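Local coordinates for zinc-binding protein TroA (PDB 1K0F) that binds zinc with high affinity in the periplasm and delivers it to the membrane permease of the TroABC transporter for import into the cytoplasm, at residues 6-9 with 10-14; 32-36 with 37-41. All blocks are in the same frame, centred on the assembly; numbering follows the deposited sequence.

Interactions 1 and 2 come in series along the chain, and their centres lie about 12 Å apart. Interaction 1 joins the end of strand 4-7 to the start of helix 10-20, within a beta-alpha-beta unit that continues into strand 25-28, a neighbour of 4-7 in a parallel four-stranded sheet. Interaction 2 lies further on, in the loop between strand 25-28 and helix 43-51, and holds the zinc ligand His37. The two meet where Ile9 CG2 packs 3.2 Å from Pro36 CG. A strand-to-helix corner of the sheet is thereby placed directly against the loop bearing a ligand, beside a metal site that is empty in this closed form.

Interaction 1 of 2, residues 6-9 with 10-14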
ATOM      1  N   VAL A   6      -7.811  -2.992 -15.996  1.00 26.23           N
ATOM      2  CA  VAL A   6      -6.571  -3.627 -15.577  1.00 25.41           C
ATOM      3  C   VAL A   6      -5.866  -2.733 -14.596  1.00 22.98           C
ATOM      4  O   VAL A   6      -5.579  -1.576 -14.893  1.00 21.49           O
ATOM      5  CB  VAL A   6      -5.625  -3.908 -16.761  1.00 27.25           C
ATOM      6  CG1 VAL A   6      -4.232  -4.274 -16.235  1.00 26.16           C
ATOM      7  CG2 VAL A   6      -6.180  -5.053 -17.618  1.00 27.66           C
ATOM      8  N   THR A   7      -5.589  -3.276 -13.420  1.00 21.57           N
ATOM      9  CA  THR A   7      -4.929  -2.507 -12.382  1.00 18.49           C
ATOM     10  C   THR A   7      -3.608  -3.139 -11.969  1.00 17.71           C
ATOM     11  O   THR A   7      -3.345  -4.310 -12.243  1.00 15.57           O
ATOM     12  CB  THR A   7      -5.833  -2.375 -11.141  1.00 15.29           C
ATOM     13  OG1 THR A   7      -5.642  -3.510 -10.294  1.00 15.37           O
ATOM     14  CG2 THR A   7      -7.293  -2.293 -11.548  1.00 16.20           C
ATOM     15  N   THR A   8      -2.789  -2.345 -11.295  1.00 16.44           N
ATOM     16  CA  THR A   8      -1.496  -2.791 -10.838  1.00 16.08           C
ATOM     17  C   THR A   8      -1.597  -3.363  -9.437  1.00 14.23           C
ATOM     18  O   THR A   8      -1.860  -4.542  -9.265  1.00 14.85           O
ATOM     19  CB  THR A   8      -0.517  -1.624 -10.857  1.00 17.96           C
ATOM     20  OG1 THR A   8      -1.135  -0.489 -10.238  1.00 23.65           O
ATOM     21  CG2 THR A   8      -0.153  -1.253 -12.297  1.00 16.37           C
ATOM     22  N   ILE A   9      -1.380  -2.530  -8.430  1.00 16.10           N
ATOM     23  CA  ILE A   9      -1.452  -2.979  -7.041  1.00 17.56           C
ATOM     24  C   ILE A   9      -2.871  -3.419  -6.674  1.00 18.63           C
ATOM     25  O   ILE A   9      -3.857  -2.823  -7.129  1.00 17.38           O
ATOM     26  CB  ILE A   9      -1.012  -1.861  -6.095  1.00 17.34           C
ATOM     27  CG1 ILE A   9      -1.876  -0.620  -6.340  1.00 16.97           C
ATOM     28  CG2 ILE A   9       0.449  -1.533  -6.340  1.00 15.88           C
ATOM     29  CD1 ILE A   9      -1.675   0.462  -5.319  1.00 19.08           C
ATOM     30  N   GLY A  10      -2.966  -4.463  -5.854  1.00 17.78           N
ATOM     31  CA  GLY A  10      -4.265  -4.983  -5.461  1.00 19.72           C
ATOM     32  C   GLY A  10      -5.212  -3.971  -4.835  1.00 21.43           C
ATOM     33  O   GLY A  10      -6.433  -4.107  -4.932  1.00 20.78           O
ATOM     34  N   MET A  11      -4.642  -2.954  -4.195  1.00 23.35           N
ATOM     35  CA  MET A  11      -5.434  -1.932  -3.530  1.00 25.30           C
ATOM     36  C   MET A  11      -6.435  -1.293  -4.473  1.00 27.50           C
ATOM     37  O   MET A  11      -7.591  -1.076  -4.108  1.00 30.95           O
ATOM     38  CB  MET A  11      -4.524  -0.862  -2.932  1.00 24.09           C
ATOM     39  CG  MET A  11      -3.846  -1.289  -1.634  1.00 23.74           C
ATOM     40  SD  MET A  11      -2.354  -2.290  -1.900  1.00 22.46           S
ATOM     41  CE  MET A  11      -1.171  -1.021  -2.098  1.00 20.86           C
ATOM     42  N   ILE A  12      -5.993  -0.985  -5.688  1.00 28.26           N
ATOM     43  CA  ILE A  12      -6.862  -0.376  -6.693  1.00 26.03           C
ATOM     44  C   ILE A  12      -7.909  -1.406  -7.100  1.00 25.58           C
ATOM     45  O   ILE A  12      -9.103  -1.109  -7.160  1.00 24.59           O
ATOM     46  CB  ILE A  12      -6.056   0.042  -7.951  1.00 23.84           C
ATOM     47  CG1 ILE A  12      -5.010   1.095  -7.564  1.00 23.30           C
ATOM     48  CG2 ILE A  12      -7.000   0.531  -9.034  1.00 21.94           C
ATOM     49  CD1 ILE A  12      -4.431   1.834  -8.726  1.00 21.86           C
ATOM     50  N   ALA A  13      -7.435  -2.621  -7.370  1.00 25.66           N
ATOM     51  CA  ALA A  13      -8.292  -3.728  -7.775  1.00 26.10           C
ATOM     52  C   ALA A  13      -9.419  -3.877  -6.772  1.00 26.72           C
ATOM     53  O   ALA A  13     -10.557  -4.189  -7.139  1.00 26.13           O
ATOM     54  CB  ALA A  13      -7.484  -5.025  -7.852  1.00 24.52           C
ATOM     55  N   ASP A  14      -9.110  -3.655  -5.498  1.00 25.80           N
ATOM     56  CA  ASP A  14     -10.133  -3.775  -4.488  1.00 26.97           C
ATOM     57  C   ASP A  14     -11.179  -2.702  -4.699  1.00 27.04           C
ATOM     58  O   ASP A  14     -12.374  -2.981  -4.692  1.00 28.37           O
ATOM     59  CB  ASP A  14      -9.558  -3.647  -3.093  1.00 28.18           C
ATOM     60  CG  ASP A  14     -10.589  -3.923  -2.032  1.00 30.57           C
ATOM     61  OD1 ASP A  14     -10.975  -5.104  -1.877  1.00 32.34           O
ATOM     62  OD2 ASP A  14     -11.033  -2.963  -1.365  1.00 31.77           O
TER
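Ile9 and Met11 meet through their ends, with Ile9 CD1 lying 3.6 Å from Met11 CE. Met11 reaches this spot by folding back on itself, since its chain is bent both at chi2 (82°) and at chi3 (86°), which returns the methyl toward Ile9 instead of extending it. Ile9 also packs against Ile12, the two side chains crossing at about a right angle with their CG1 atoms 3.8 Å apart. The other branch of Ile12 serves Thr7: CG2 stands 3.8 Å from Thr7 CB as these side chains run past each other in opposite directions. Beyond it, Thr7 OG1 touches Ala13 CB at 3.4 Å, a plain van der Waals contact.

Polar contact between the segments rests on the backbone. Ile12 N donates to Ile9 O over 3.2 Å, the bond bent to 137° at the hydrogen. Ile9 is the N-cap residue, and this bond to its carbonyl closes the first turn of helix 10-20. Within that first turn the bond from Asp14 N to Gly10 O, 2.8 Å long, is already of the ordinary i+4 kind.

Neighbouring elements close round the corner: Leu56 of strand 54-57 touches both Thr7 and Ile12, while Thr8 OG1 is hydrogen-bonded to Glu63 OE2. Met11 lies near the zinc ligand Asp248. The arrangement is the strand-to-helix junction of a beta-alpha-beta unit, set beside the zinc site.

Interaction 2 of 2, residues 32-36 with 37-41; sequences PGVDP and HLYTA
Val34 lays its CG1 methyl against the Tyr39 ring, 3.3 Å from CD1 and 3.7 Å from CE1, approaching obliquely. Tyr39 has its CG anti to the backbone N (chi1 -172°), which swings the ring away from Leu38 and alongside Val34. The start of the same side chain is close-set as well, for Tyr39 CB rests 3.2 Å from Asp35 O. Asp35 turns the other way, toward Leu38 and His37: its OD2 comes 3.4 Å from Leu38 CD1 and lies in the plane of the imidazole, at its edge. The carboxylate and ring planes stand 77° apart. A weak bond from His37 N to Asp35 OD1 would close an Asx turn, but that oxygen is crowded in the model and the bond is doubtful.

Behind these side chains the backbone makes a beta turn from Pro36 to Tyr39, closed by a weak bond of 3.2 Å from Tyr39 N to Pro36 O. His37 and Leu38 occupy its two central positions, so the turn presents a metal ligand at its bend.

Further out, Thr190 OG1 is hydrogen-bonded to Asp35 OD2, giving the carboxylate a partner beyond the loop. His37 ND1 makes a weak bond to Leu62 O, which may help set the rotation of the ring. Around that imidazole gather the other zinc ligands, His102, His168 and Asp248, while Tyr39 touches Asp45 of helix 43-51.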
ATOM      1  N   PRO A  32      -0.706 -10.733  -4.196  1.00 20.38           N
ATOM      2  CA  PRO A  32      -0.054 -10.893  -2.902  1.00 20.63           C
ATOM      3  C   PRO A  32       1.454 -11.072  -3.057  1.00 21.36           C
ATOM      4  O   PRO A  32       1.928 -11.556  -4.083  1.00 21.78           O
ATOM      5  CB  PRO A  32      -0.723 -12.137  -2.311  1.00 20.86           C
ATOM      6  CG  PRO A  32      -1.693 -12.641  -3.359  1.00 20.70           C
ATOM      7  CD  PRO A  32      -1.946 -11.513  -4.290  1.00 20.81           C
ATOM      8  N   GLY A  33       2.196 -10.671  -2.031  1.00 21.29           N
ATOM      9  CA  GLY A  33       3.639 -10.809  -2.075  1.00 23.10           C
ATOM     10  C   GLY A  33       4.310 -10.144  -3.264  1.00 25.02           C
ATOM     11  O   GLY A  33       5.461 -10.454  -3.571  1.00 25.93           O
ATOM     12  N   VAL A  34       3.604  -9.228  -3.927  1.00 25.68           N
ATOM     13  CA  VAL A  34       4.145  -8.520  -5.092  1.00 27.51           C
ATOM     14  C   VAL A  34       4.572  -7.051  -4.857  1.00 29.34           C
ATOM     15  O   VAL A  34       3.756  -6.187  -4.521  1.00 29.40           O
ATOM     16  CB  VAL A  34       3.139  -8.553  -6.265  1.00 26.14           C
ATOM     17  CG1 VAL A  34       3.536  -7.545  -7.339  1.00 23.56           C
ATOM     18  CG2 VAL A  34       3.084  -9.949  -6.848  1.00 27.45           C
ATOM     19  N   ASP A  35       5.861  -6.781  -5.068  1.00 29.25           N
ATOM     20  CA  ASP A  35       6.401  -5.445  -4.900  1.00 30.22           C
ATOM     21  C   ASP A  35       6.253  -4.666  -6.185  1.00 32.00           C
ATOM     22  O   ASP A  35       6.948  -4.928  -7.163  1.00 33.74           O
ATOM     23  CB  ASP A  35       7.879  -5.498  -4.529  1.00 29.60           C
ATOM     24  CG  ASP A  35       8.463  -4.120  -4.277  1.00 28.14           C
ATOM     25  OD1 ASP A  35       7.900  -3.129  -4.784  1.00 24.71           O
ATOM     26  OD2 ASP A  35       9.485  -4.033  -3.571  1.00 28.79           O
ATOM     27  N   PRO A  36       5.359  -3.675  -6.192  1.00 34.14           N
ATOM     28  CA  PRO A  36       5.107  -2.838  -7.366  1.00 37.54           C
ATOM     29  C   PRO A  36       6.338  -2.076  -7.851  1.00 40.25           C
ATOM     30  O   PRO A  36       6.502  -1.859  -9.057  1.00 40.15           O
ATOM     31  CB  PRO A  36       3.991  -1.900  -6.910  1.00 36.19           C
ATOM     32  CG  PRO A  36       3.424  -2.525  -5.686  1.00 34.56           C
ATOM     33  CD  PRO A  36       4.524  -3.283  -5.048  1.00 33.79           C
ATOM     34  N   HIS A  37       7.190  -1.673  -6.908  1.00 43.17           N
ATOM     35  CA  HIS A  37       8.413  -0.934  -7.222  1.00 45.51           C
ATOM     36  C   HIS A  37       9.204  -1.660  -8.302  1.00 45.90           C
ATOM     37  O   HIS A  37       9.378  -1.168  -9.415  1.00 45.42           O
ATOM     38  CB  HIS A  37       9.305  -0.805  -5.983  1.00 49.29           C
ATOM     39  CG  HIS A  37       8.611  -0.234  -4.782  1.00 54.23           C
ATOM     40  ND1 HIS A  37       7.990   0.996  -4.798  1.00 55.75           N
ATOM     41  CD2 HIS A  37       8.458  -0.715  -3.524  1.00 56.12           C
ATOM     42  CE1 HIS A  37       7.484   1.249  -3.603  1.00 56.46           C
ATOM     43  NE2 HIS A  37       7.753   0.226  -2.812  1.00 56.23           N
ATOM     44  N   LEU A  38       9.670  -2.847  -7.957  1.00 46.22           N
ATOM     45  CA  LEU A  38      10.471  -3.643  -8.865  1.00 47.14           C
ATOM     46  C   LEU A  38       9.648  -4.618  -9.690  1.00 47.55           C
ATOM     47  O   LEU A  38      10.112  -5.711 -10.015  1.00 46.81           O
ATOM     48  CB  LEU A  38      11.522  -4.387  -8.051  1.00 47.81           C
ATOM     49  CG  LEU A  38      12.019  -3.546  -6.869  1.00 47.28           C
ATOM     50  CD1 LEU A  38      12.136  -4.412  -5.628  1.00 46.34           C
ATOM     51  CD2 LEU A  38      13.357  -2.910  -7.223  1.00 45.79           C
ATOM     52  N   TYR A  39       8.430  -4.218 -10.039  1.00 48.72           N
ATOM     53  CA  TYR A  39       7.553  -5.076 -10.832  1.00 49.76           C
ATOM     54  C   TYR A  39       7.568  -4.670 -12.314  1.00 51.09           C
ATOM     55  O   TYR A  39       7.546  -3.477 -12.643  1.00 48.44           O
ATOM     56  CB  TYR A  39       6.115  -5.023 -10.282  1.00 48.75           C
ATOM     57  CG  TYR A  39       5.172  -6.026 -10.925  1.00 48.37           C
ATOM     58  CD1 TYR A  39       4.949  -7.272 -10.350  1.00 48.28           C
ATOM     59  CD2 TYR A  39       4.535  -5.739 -12.130  1.00 48.60           C
ATOM     60  CE1 TYR A  39       4.121  -8.212 -10.964  1.00 49.10           C
ATOM     61  CE2 TYR A  39       3.709  -6.671 -12.753  1.00 49.25           C
ATOM     62  CZ  TYR A  39       3.508  -7.906 -12.168  1.00 48.78           C
ATOM     63  OH  TYR A  39       2.723  -8.841 -12.811  1.00 48.87           O
ATOM     64  N   THR A  40       7.612  -5.677 -13.192  1.00 52.84           N
ATOM     65  CA  THR A  40       7.610  -5.482 -14.647  1.00 54.40           C
ATOM     66  C   THR A  40       6.413  -6.216 -15.242  1.00 55.94           C
ATOM     67  O   THR A  40       6.074  -7.313 -14.798  1.00 58.13           O
ATOM     68  CB  THR A  40       8.859  -6.086 -15.323  1.00 53.49           C
ATOM     69  OG1 THR A  40       9.886  -6.281 -14.346  1.00 52.97           O
ATOM     70  CG2 THR A  40       9.356  -5.180 -16.438  1.00 52.06           C
ATOM     71  N   ALA A  41       5.775  -5.621 -16.245  1.00 56.85           N
ATOM     72  CA  ALA A  41       4.631  -6.257 -16.891  1.00 56.82           C
ATOM     73  C   ALA A  41       5.160  -7.359 -17.799  1.00 56.85           C
ATOM     74  O   ALA A  41       5.756  -7.083 -18.835  1.00 57.75           O
ATOM     75  CB  ALA A  41       3.841  -5.238 -17.708  1.00 55.71           C
TER